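PDB 3DMC: NTF2-like Protein from Anabaena variabilis ATCC 29413, which is of unknown function but has a SnoaL-like, NTF2-type fold, whose cone-shaped interior commonly forms a binding pocket or active site in relatives. Local coordinates for residues 11-16 / 118-123; 20-25 / 75-80; 32-37 / 62-67. All coordinates share one frame; numbering follows the deposited sequence.

Contact 1: 11-16 / 118-123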
loop_
_atom_site.group_PDB
_atom_site.type_symbol
_atom_site.label_atom_id
_atom_site.label_comp_id
_atom_site.label_asym_id
_atom_site.label_seq_id
_atom_site.Cartn_x
_atom_site.Cartn_y
_atom_site.Cartn_z
ATOM N N LEU A 11 8.253 7.011 13.303
ATOM C CA LEU A 11 8.625 5.602 13.180
ATOM C C LEU A 11 8.406 4.864 14.491
ATOM O O LEU A 11 7.848 3.763 14.519
ATOM C CB LEU A 11 10.073 5.420 12.732
ATOM C CG LEU A 11 10.376 5.197 11.256
ATOM C CD1 LEU A 11 11.862 4.947 11.096
ATOM C CD2 LEU A 11 9.566 3.995 10.716
ATOM N N LYS A 12 8.845 5.482 15.594
ATOM C CA LYS A 12 8.729 4.866 16.893
ATOM C C LYS A 12 7.278 4.526 17.220
ATOM O O LYS A 12 6.923 3.389 17.540
ATOM C CB LYS A 12 9.324 5.763 17.982
ATOM C CG LYS A 12 9.370 5.070 19.332
ATOM C CD LYS A 12 10.308 5.792 20.290
ATOM C CE LYS A 12 10.212 5.225 21.699
ATOM N NZ LYS A 12 8.877 5.516 22.286
ATOM N N VAL A 13 6.434 5.539 17.108
ATOM C CA VAL A 13 5.013 5.402 17.448
ATOM C C VAL A 13 4.336 4.402 16.505
ATOM O O VAL A 13 3.591 3.532 16.944
ATOM C CB VAL A 13 4.287 6.766 17.448
ATOM C CG1 VAL A 13 2.766 6.591 17.553
ATOM C CG2 VAL A 13 4.812 7.602 18.581
ATOM N N ALA A 14 4.595 4.532 15.216
ATOM C CA ALA A 14 3.994 3.588 14.216
ATOM C C ALA A 14 4.390 2.145 14.537
ATOM O O ALA A 14 3.553 1.215 14.483
ATOM C CB ALA A 14 4.400 3.946 12.755
ATOM N N HIS A 15 5.664 1.956 14.850
ATOM C CA HIS A 15 6.139 0.592 15.151
ATOM C C HIS A 15 5.429 0.065 16.380
ATOM O O HIS A 15 5.119 -1.130 16.467
ATOM C CB HIS A 15 7.659 0.485 15.333
ATOM C CG HIS A 15 8.436 0.292 14.059
ATOM N ND1 HIS A 15 8.478 -0.908 13.380
ATOM C CD2 HIS A 15 9.216 1.145 13.357
ATOM C CE1 HIS A 15 9.241 -0.777 12.307
ATOM N NE2 HIS A 15 9.707 0.460 12.274
ATOM N N GLN A 16 5.168 0.931 17.349
ATOM C CA GLN A 16 4.470 0.470 18.554
ATOM C C GLN A 16 3.061 0.085 18.168
ATOM O O GLN A 16 2.552 -0.942 18.580
ATOM C CB GLN A 16 4.440 1.518 19.663
ATOM C CG GLN A 16 3.761 1.005 20.928
ATOM C CD GLN A 16 4.474 -0.218 21.516
ATOM O OE1 GLN A 16 4.014 -1.365 21.383
ATOM N NE2 GLN A 16 5.613 0.026 22.145
ATOM N N ASP A 118 1.938 10.951 20.359
ATOM C CA ASP A 118 2.189 9.615 20.891
ATOM C C ASP A 118 1.094 8.676 20.435
ATOM O O ASP A 118 0.973 7.551 20.905
ATOM C CB ASP A 118 2.350 9.620 22.418
ATOM C CG ASP A 118 1.109 10.078 23.151
ATOM O OD1 ASP A 118 0.328 10.890 22.592
ATOM O OD2 ASP A 118 0.927 9.637 24.302
ATOM N N LYS A 119 0.323 9.160 19.463
ATOM C CA LYS A 119 -0.807 8.396 18.906
ATOM C C LYS A 119 -0.866 8.309 17.371
ATOM O O LYS A 119 -0.137 8.983 16.647
ATOM C CB LYS A 119 -2.133 8.954 19.439
ATOM C CG LYS A 119 -2.319 8.686 20.925
ATOM C CD LYS A 119 -3.496 9.384 21.530
ATOM C CE LYS A 119 -3.519 9.168 23.041
ATOM N NZ LYS A 119 -4.677 9.850 23.686
ATOM N N ILE A 120 -1.816 7.483 16.947
ATOM C CA ILE A 120 -2.158 7.243 15.518
ATOM C C ILE A 120 -3.523 7.836 15.217
ATOM O O ILE A 120 -4.514 7.542 15.923
ATOM C CB ILE A 120 -2.149 5.719 15.198
ATOM C CG1 ILE A 120 -0.720 5.167 15.367
ATOM C CG2 ILE A 120 -2.758 5.412 13.802
ATOM C CD1 ILE A 120 -0.646 3.635 15.503
ATOM N N CYS A 121 -3.575 8.660 14.160
ATOM C CA CYS A 121 -4.791 9.434 13.841
ATOM C C CYS A 121 -5.517 8.933 12.595
ATOM O O CYS A 121 -6.676 9.251 12.344
ATOM C CB CYS A 121 -4.474 10.940 13.705
ATOM S SG CYS A 121 -3.169 11.376 12.539
ATOM N N SER A 122 -4.863 8.072 11.831
ATOM C CA SER A 122 -5.578 7.459 10.703
ATOM C C SER A 122 -4.885 6.190 10.222
ATOM O O SER A 122 -3.712 5.952 10.502
ATOM C CB SER A 122 -5.715 8.431 9.541
ATOM O OG SER A 122 -4.439 8.754 9.027
ATOM N N TYR A 123 -5.675 5.428 9.484
ATOM C CA TYR A 123 -5.325 4.098 9.018
ATOM C C TYR A 123 -5.908 3.875 7.636
ATOM O O TYR A 123 -7.037 4.219 7.383
ATOM C CB TYR A 123 -5.915 3.108 10.039
ATOM C CG TYR A 123 -5.941 1.632 9.717
ATOM C CD1 TYR A 123 -6.788 1.102 8.734
ATOM C CD2 TYR A 123 -5.173 0.757 10.447
ATOM C CE1 TYR A 123 -6.846 -0.278 8.491
ATOM C CE2 TYR A 123 -5.211 -0.601 10.211
ATOM C CZ TYR A 123 -6.063 -1.124 9.257
ATOM O OH TYR A 123 -6.052 -2.487 9.062
#
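Val13 turns both of its methyl groups to segment 118-123: CG1 stands anti to the backbone N (chi1 170°), beside the carbonyl carbon, while CG2 stands beside the backbone N. The residue lies on the long N-terminal helix of the NTF2-like cone, helix 9-27, where it faces the beginning of strand 119-127 in the sheet. The contact is a small one, 161 Å² counted over both sides, and Val13 supplies most of the helix side. Its two branches divide the strand start between them. CG2 rests against the backbone of Asp118, 4.0 Å from Asp118 CA, whereas the carboxylate of that residue leads off into an exposed position. CG1 sits over the first peptide groups and touches two successive carbonyl oxygens, with Val13 CG1 3.9 Å from Asp118 O and likewise 3.9 Å from Lys119 O. These are van der Waals contacts between a methyl group and polar atoms.

Ile120 completes the patch. The end of its side chain swings nearer to the helix, and it also packs on Leu37 and Phe41, so this corner belongs to the apolar interior, while Asp118 marks its solvent-facing margin. From another flank of the same helical turn, Ala14 packs on Val90 and Phe92 of strand 89-100, and the helix is thereby held by two separate strands of the sheet. The apolar link to the strand is made by the CG1 branch of Val13, which meets Ile120 CG1 at 4.4 Å.

Contact 2: 20-25 / 75-80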
loop_
_atom_site.group_PDB
_atom_site.type_symbol
_atom_site.label_atom_id
_atom_site.label_comp_id
_atom_site.label_asym_id
_atom_site.label_seq_id
_atom_site.Cartn_x
_atom_site.Cartn_y
_atom_site.Cartn_z
ATOM N N PHE A 20 0.982 -3.645 18.425
ATOM C CA PHE A 20 -0.364 -3.866 18.987
ATOM C C PHE A 20 -1.341 -4.398 17.925
ATOM O O PHE A 20 -2.269 -5.157 18.231
ATOM C CB PHE A 20 -0.945 -2.644 19.731
ATOM C CG PHE A 20 -0.167 -2.302 20.973
ATOM C CD1 PHE A 20 0.449 -3.301 21.680
ATOM C CD2 PHE A 20 -0.029 -0.997 21.409
ATOM C CE1 PHE A 20 1.201 -3.026 22.818
ATOM C CE2 PHE A 20 0.723 -0.710 22.552
ATOM C CZ PHE A 20 1.338 -1.737 23.248
ATOM N N PHE A 21 -1.073 -4.039 16.674
ATOM C CA PHE A 21 -1.892 -4.490 15.527
ATOM C C PHE A 21 -1.614 -5.987 15.289
ATOM O O PHE A 21 -2.522 -6.806 15.133
ATOM C CB PHE A 21 -1.540 -3.648 14.292
ATOM C CG PHE A 21 -2.205 -4.076 13.032
ATOM C CD1 PHE A 21 -3.520 -3.716 12.727
ATOM C CD2 PHE A 21 -1.474 -4.764 12.077
ATOM C CE1 PHE A 21 -4.097 -4.090 11.493
ATOM C CE2 PHE A 21 -2.042 -5.126 10.864
ATOM C CZ PHE A 21 -3.321 -4.801 10.575
ATOM N N THR A 22 -0.340 -6.343 15.381
ATOM C CA THR A 22 0.090 -7.737 15.251
ATOM C C THR A 22 -0.632 -8.569 16.318
ATOM O O THR A 22 -1.198 -9.625 16.047
ATOM C CB THR A 22 1.633 -7.867 15.385
ATOM O OG1 THR A 22 2.257 -7.233 14.260
ATOM C CG2 THR A 22 2.094 -9.344 15.494
ATOM N N GLN A 23 -0.589 -8.046 17.538
ATOM C CA GLN A 23 -1.182 -8.730 18.709
ATOM C C GLN A 23 -2.710 -8.900 18.543
ATOM O O GLN A 23 -3.286 -9.949 18.842
ATOM C CB GLN A 23 -0.859 -7.962 19.986
ATOM C CG GLN A 23 -1.456 -8.568 21.219
ATOM C CD GLN A 23 -1.016 -7.859 22.485
ATOM O OE1 GLN A 23 -0.137 -6.999 22.453
ATOM N NE2 GLN A 23 -1.616 -8.234 23.610
ATOM N N GLY A 24 -3.346 -7.873 17.990
ATOM C CA GLY A 24 -4.773 -7.904 17.764
ATOM C C GLY A 24 -5.132 -8.947 16.741
ATOM O O GLY A 24 -6.086 -9.707 16.889
ATOM N N LEU A 25 -4.328 -9.023 15.686
ATOM C CA LEU A 25 -4.593 -9.988 14.649
ATOM C C LEU A 25 -4.432 -11.400 15.203
ATOM O O LEU A 25 -5.189 -12.280 14.874
ATOM C CB LEU A 25 -3.628 -9.831 13.496
ATOM C CG LEU A 25 -3.928 -8.631 12.604
ATOM C CD1 LEU A 25 -2.856 -8.609 11.507
ATOM C CD2 LEU A 25 -5.332 -8.788 11.999
ATOM N N ILE A 75 -4.909 -14.402 12.937
ATOM C CA ILE A 75 -4.079 -14.147 11.749
ATOM C C ILE A 75 -2.656 -13.888 12.204
ATOM O O ILE A 75 -2.416 -13.162 13.170
ATOM C CB ILE A 75 -4.547 -12.934 10.953
ATOM C CG1 ILE A 75 -5.887 -13.227 10.285
ATOM C CG2 ILE A 75 -3.518 -12.516 9.859
ATOM C CD1 ILE A 75 -6.602 -11.987 9.837
ATOM N N GLN A 76 -1.742 -14.554 11.525
ATOM C CA GLN A 76 -0.298 -14.404 11.736
ATOM C C GLN A 76 0.308 -13.504 10.654
ATOM O O GLN A 76 -0.088 -13.551 9.460
ATOM C CB GLN A 76 0.430 -15.745 11.688
ATOM C CG GLN A 76 0.249 -16.592 12.952
ATOM C CD GLN A 76 0.830 -15.939 14.187
ATOM O OE1 GLN A 76 1.976 -15.499 14.193
ATOM N NE2 GLN A 76 0.010 -15.842 15.250
ATOM N N ILE A 77 1.276 -12.717 11.080
ATOM C CA ILE A 77 2.115 -11.943 10.161
ATOM C C ILE A 77 3.354 -12.770 9.885
ATOM O O ILE A 77 4.215 -12.964 10.755
ATOM C CB ILE A 77 2.437 -10.510 10.681
ATOM C CG1 ILE A 77 1.157 -9.694 10.710
ATOM C CG2 ILE A 77 3.463 -9.810 9.786
ATOM C CD1 ILE A 77 1.367 -8.224 11.051
ATOM N N SER A 78 3.363 -13.288 8.660
ATOM C CA SER A 78 4.348 -14.255 8.182
ATOM C C SER A 78 5.683 -13.553 7.953
ATOM O O SER A 78 6.758 -14.065 8.247
ATOM C CB SER A 78 3.854 -14.947 6.894
ATOM O OG SER A 78 2.626 -15.648 7.120
ATOM N N SER A 79 5.576 -12.357 7.418
ATOM C CA SER A 79 6.749 -11.494 7.207
ATOM C C SER A 79 6.339 -10.043 7.139
ATOM O O SER A 79 5.286 -9.699 6.583
ATOM C CB SER A 79 7.499 -11.851 5.923
ATOM O OG SER A 79 6.704 -11.617 4.771
ATOM N N LEU A 80 7.202 -9.216 7.690
ATOM C CA LEU A 80 7.143 -7.744 7.518
ATOM C C LEU A 80 8.302 -7.326 6.613
ATOM O O LEU A 80 9.482 -7.389 7.033
ATOM C CB LEU A 80 7.223 -7.028 8.866
ATOM C CG LEU A 80 7.208 -5.491 8.779
ATOM C CD1 LEU A 80 5.896 -4.950 8.109
ATOM C CD2 LEU A 80 7.426 -4.889 10.176
HETATM O O HOH W 1 -0.366 -11.539 14.095
#
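The flat carbonyl group of Leu25 receives the amide of Ile75 from above its plane, the donor lying 48° out of it; the N-H nevertheless points almost straight at the oxygen, and Ile75 N is 2.9 Å from Leu25 O. The carbonyl of Ile75 has Leu25 CB for a neighbour, 3.6 Å from Ile75 O. It also takes a hydrogen bond from a water, whose oxygen lies 2.8 Å from Ile75 O and 2.9 Å from Thr22 O, so that one molecule bridges two backbone carbonyls across the gap. With CG beside the backbone N (chi1 -75°), Leu25 spreads its two methyls over the strand: CD2 meets Ile75 CD1 at 4.1 Å, and Leu25 CD1 lies 4.2 Å from Ile77 CG1.

This is the C-terminal part of helix 9-27 lying across strand 75-85, an outermost strand of the curved NTF2-like sheet within this chain. The segment axes run at 134° to each other and come within 7.7 Å. Farther along the strand a classic beta bulge, Ser78 and Ser79 opposite Arg95, interrupts the regular pairing. The side chain of Leu25 also touches Trp30 and approaches a bound acetate ion. Thr22 crosses Ile77 at about a right angle; its OG1 is hydrogen-bonded to Phe18 O within the helix, and it rests 3.5 Å from Ile77 CD1.

Contact 3: 32-37 / 62-67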
loop_
_atom_site.group_PDB
_atom_site.type_symbol
_atom_site.label_atom_id
_atom_site.label_comp_id
_atom_site.label_asym_id
_atom_site.label_seq_id
_atom_site.Cartn_x
_atom_site.Cartn_y
_atom_site.Cartn_z
ATOM N N LYS A 32 -5.245 -2.574 23.239
ATOM C CA LYS A 32 -3.949 -1.895 23.328
ATOM C C LYS A 32 -3.772 -1.035 22.079
ATOM O O LYS A 32 -3.301 0.097 22.151
ATOM C CB LYS A 32 -2.791 -2.879 23.527
ATOM C CG LYS A 32 -2.736 -3.413 24.948
ATOM C CD LYS A 32 -1.362 -3.896 25.311
ATOM C CE LYS A 32 -1.316 -4.435 26.747
ATOM N NZ LYS A 32 -1.554 -3.368 27.763
ATOM N N PHE A 33 -4.173 -1.593 20.934
ATOM C CA PHE A 33 -4.143 -0.842 19.666
ATOM C C PHE A 33 -5.100 0.355 19.730
ATOM O O PHE A 33 -4.739 1.474 19.385
ATOM C CB PHE A 33 -4.468 -1.741 18.454
ATOM C CG PHE A 33 -4.363 -1.025 17.157
ATOM C CD1 PHE A 33 -3.117 -0.595 16.700
ATOM C CD2 PHE A 33 -5.487 -0.783 16.374
ATOM C CE1 PHE A 33 -2.987 0.068 15.485
ATOM C CE2 PHE A 33 -5.357 -0.113 15.171
ATOM C CZ PHE A 33 -4.090 0.322 14.736
ATOM N N LEU A 34 -6.319 0.111 20.192
ATOM C CA LEU A 34 -7.350 1.149 20.254
ATOM C C LEU A 34 -6.924 2.310 21.150
ATOM O O LEU A 34 -7.196 3.478 20.874
ATOM C CB LEU A 34 -8.674 0.571 20.778
ATOM C CG LEU A 34 -9.431 -0.373 19.853
ATOM C CD1 LEU A 34 -10.565 -1.057 20.594
ATOM C CD2 LEU A 34 -9.961 0.371 18.616
ATOM N N ASP A 35 -6.227 1.959 22.218
ATOM C CA ASP A 35 -5.827 2.943 23.219
ATOM C C ASP A 35 -4.826 3.933 22.606
ATOM O O ASP A 35 -4.595 5.036 23.123
ATOM C CB ASP A 35 -5.235 2.269 24.462
ATOM C CG ASP A 35 -6.301 1.684 25.380
ATOM O OD1 ASP A 35 -7.504 1.916 25.162
ATOM O OD2 ASP A 35 -5.924 0.973 26.342
HETATM N N MSE A 36 -4.218 3.520 21.501
HETATM C CA MSE A 36 -3.206 4.355 20.870
HETATM C C MSE A 36 -3.785 5.220 19.782
HETATM O O MSE A 36 -3.053 5.964 19.129
HETATM C CB MSE A 36 -2.086 3.514 20.276
HETATM C CG MSE A 36 -0.975 3.235 21.242
HETATM SE SE MSE A 36 0.287 2.355 20.147
HETATM C CE MSE A 36 1.174 3.906 19.299
ATOM N N LEU A 37 -5.095 5.121 19.592
ATOM C CA LEU A 37 -5.771 5.889 18.526
ATOM C C LEU A 37 -6.334 7.212 19.051
ATOM O O LEU A 37 -6.855 7.290 20.163
ATOM C CB LEU A 37 -6.885 5.048 17.874
ATOM C CG LEU A 37 -6.501 3.614 17.517
ATOM C CD1 LEU A 37 -7.638 2.864 16.826
ATOM C CD2 LEU A 37 -5.266 3.637 16.613
ATOM N N GLU A 62 -15.608 -1.743 16.252
ATOM C CA GLU A 62 -16.529 -2.619 15.529
ATOM C C GLU A 62 -15.738 -3.334 14.433
ATOM O O GLU A 62 -15.792 -4.548 14.279
ATOM C CB GLU A 62 -17.668 -1.829 14.923
ATOM C CG GLU A 62 -18.506 -1.134 15.993
ATOM C CD GLU A 62 -19.635 -0.281 15.435
ATOM O OE1 GLU A 62 -19.811 -0.218 14.194
ATOM O OE2 GLU A 62 -20.345 0.326 16.261
ATOM N N PHE A 63 -15.020 -2.523 13.680
ATOM C CA PHE A 63 -14.208 -3.032 12.556
ATOM C C PHE A 63 -13.216 -4.132 13.004
ATOM O O PHE A 63 -13.144 -5.264 12.446
ATOM C CB PHE A 63 -13.443 -1.884 11.903
ATOM C CG PHE A 63 -12.481 -2.343 10.872
ATOM C CD1 PHE A 63 -12.935 -2.940 9.718
ATOM C CD2 PHE A 63 -11.108 -2.213 11.074
ATOM C CE1 PHE A 63 -12.050 -3.374 8.750
ATOM C CE2 PHE A 63 -10.207 -2.670 10.104
ATOM C CZ PHE A 63 -10.696 -3.235 8.939
ATOM N N PHE A 64 -12.440 -3.822 14.036
ATOM C CA PHE A 64 -11.365 -4.760 14.431
ATOM C C PHE A 64 -11.956 -6.048 15.034
ATOM O O PHE A 64 -11.446 -7.145 14.834
ATOM C CB PHE A 64 -10.355 -4.049 15.331
ATOM C CG PHE A 64 -9.484 -3.099 14.570
ATOM C CD1 PHE A 64 -8.669 -3.574 13.548
ATOM C CD2 PHE A 64 -9.498 -1.748 14.822
ATOM C CE1 PHE A 64 -7.851 -2.702 12.814
ATOM C CE2 PHE A 64 -8.692 -0.881 14.077
ATOM C CZ PHE A 64 -7.872 -1.372 13.073
ATOM N N THR A 65 -13.068 -5.890 15.743
ATOM C CA THR A 65 -13.794 -7.043 16.255
ATOM C C THR A 65 -14.299 -7.933 15.119
ATOM O O THR A 65 -14.232 -9.164 15.170
ATOM C CB THR A 65 -14.981 -6.617 17.135
ATOM O OG1 THR A 65 -14.484 -5.865 18.249
ATOM C CG2 THR A 65 -15.730 -7.818 17.614
ATOM N N TYR A 66 -14.745 -7.259 14.077
ATOM C CA TYR A 66 -15.282 -7.891 12.875
ATOM C C TYR A 66 -14.185 -8.655 12.179
ATOM O O TYR A 66 -14.380 -9.766 11.702
ATOM C CB TYR A 66 -15.882 -6.836 11.934
ATOM C CG TYR A 66 -16.259 -7.381 10.572
ATOM C CD1 TYR A 66 -17.282 -8.316 10.443
ATOM C CD2 TYR A 66 -15.597 -6.970 9.420
ATOM C CE1 TYR A 66 -17.637 -8.833 9.207
ATOM C CE2 TYR A 66 -15.953 -7.469 8.175
ATOM C CZ TYR A 66 -16.971 -8.404 8.073
ATOM O OH TYR A 66 -17.334 -8.926 6.844
ATOM N N VAL A 67 -13.021 -8.036 12.127
ATOM C CA VAL A 67 -11.868 -8.655 11.440
ATOM C C VAL A 67 -11.571 -9.979 12.114
ATOM O O VAL A 67 -11.377 -11.001 11.460
ATOM C CB VAL A 67 -10.632 -7.744 11.447
ATOM C CG1 VAL A 67 -9.343 -8.583 11.159
ATOM C CG2 VAL A 67 -10.821 -6.591 10.444
#
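Ahead of Phe64, the residue of segment 62-67 that meets Phe33 and Leu34, Phe63 turns its ring into the interior toward Phe43, Phe45 and Phe50. It also presses on its own neighbour, with Phe63 CD2 3.6 Å above the ring plane of Phe64, over its centre. Phe64 then projects from helix 57-69 toward helix 31-34, CG lying beside the backbone N (chi1 -74°). Phe33 reaches back with CG anti to the backbone N (chi1 -177°) and brings the edge of its ring to the other face of Phe64. The pair is an offset edge-to-face stack, with centroids 5.3 Å apart and planes at 84°. Its closest atoms are Phe33 CE2 and Phe64 CZ, 3.5 Å apart, and CD2 of Phe33 also lies over the face of Phe64. Leu34 adds a looser touch, 4.4 Å between Leu34 CD2 and Phe64 CD2. Past Phe64, Thr65 turns its hydroxyl back to Lys61 O inside the helix.

The contact joins two helices of the cone-shaped NTF2-like fold. Leu37, at the end of the type I turn from Leu34, puts CD2 3.9 Å above the Phe33 ring plane, and Trp30 stacks on Phe64. With Phe63 and Phe33 on opposite faces of Phe64, that ring is clamped between two edges, and cohesion here rests on dispersion and on C-H edges pointing at pi electrons.

How the contacts relate
Helix 9-27 carries one segment each of contacts 1 and 2, whose centres lie 16 Å apart; they meet where Tyr123 OH comes 3.5 Å from Phe21 CE1. Contact 3 is nested in the chain loops closed by both others and lies about 14 Å from contact 1 and 13 Å from contact 2, centre to centre. Met36 ties contact 3 to contact 1: its carbonyl oxygen is 2.9 Å from Ile120 N, a probable hydrogen bond, and its CE lies 3.4 Å from Val13 O. Phe20 joins contacts 2 and 3 by packing on Lys32, Phe33 and Met36. Trp30, touching both Leu25 and Phe64, bridges contacts 2 and 3; a bound acetate, probably from the crystallisation liquor, lies about 4 Å from the side chain of Leu25.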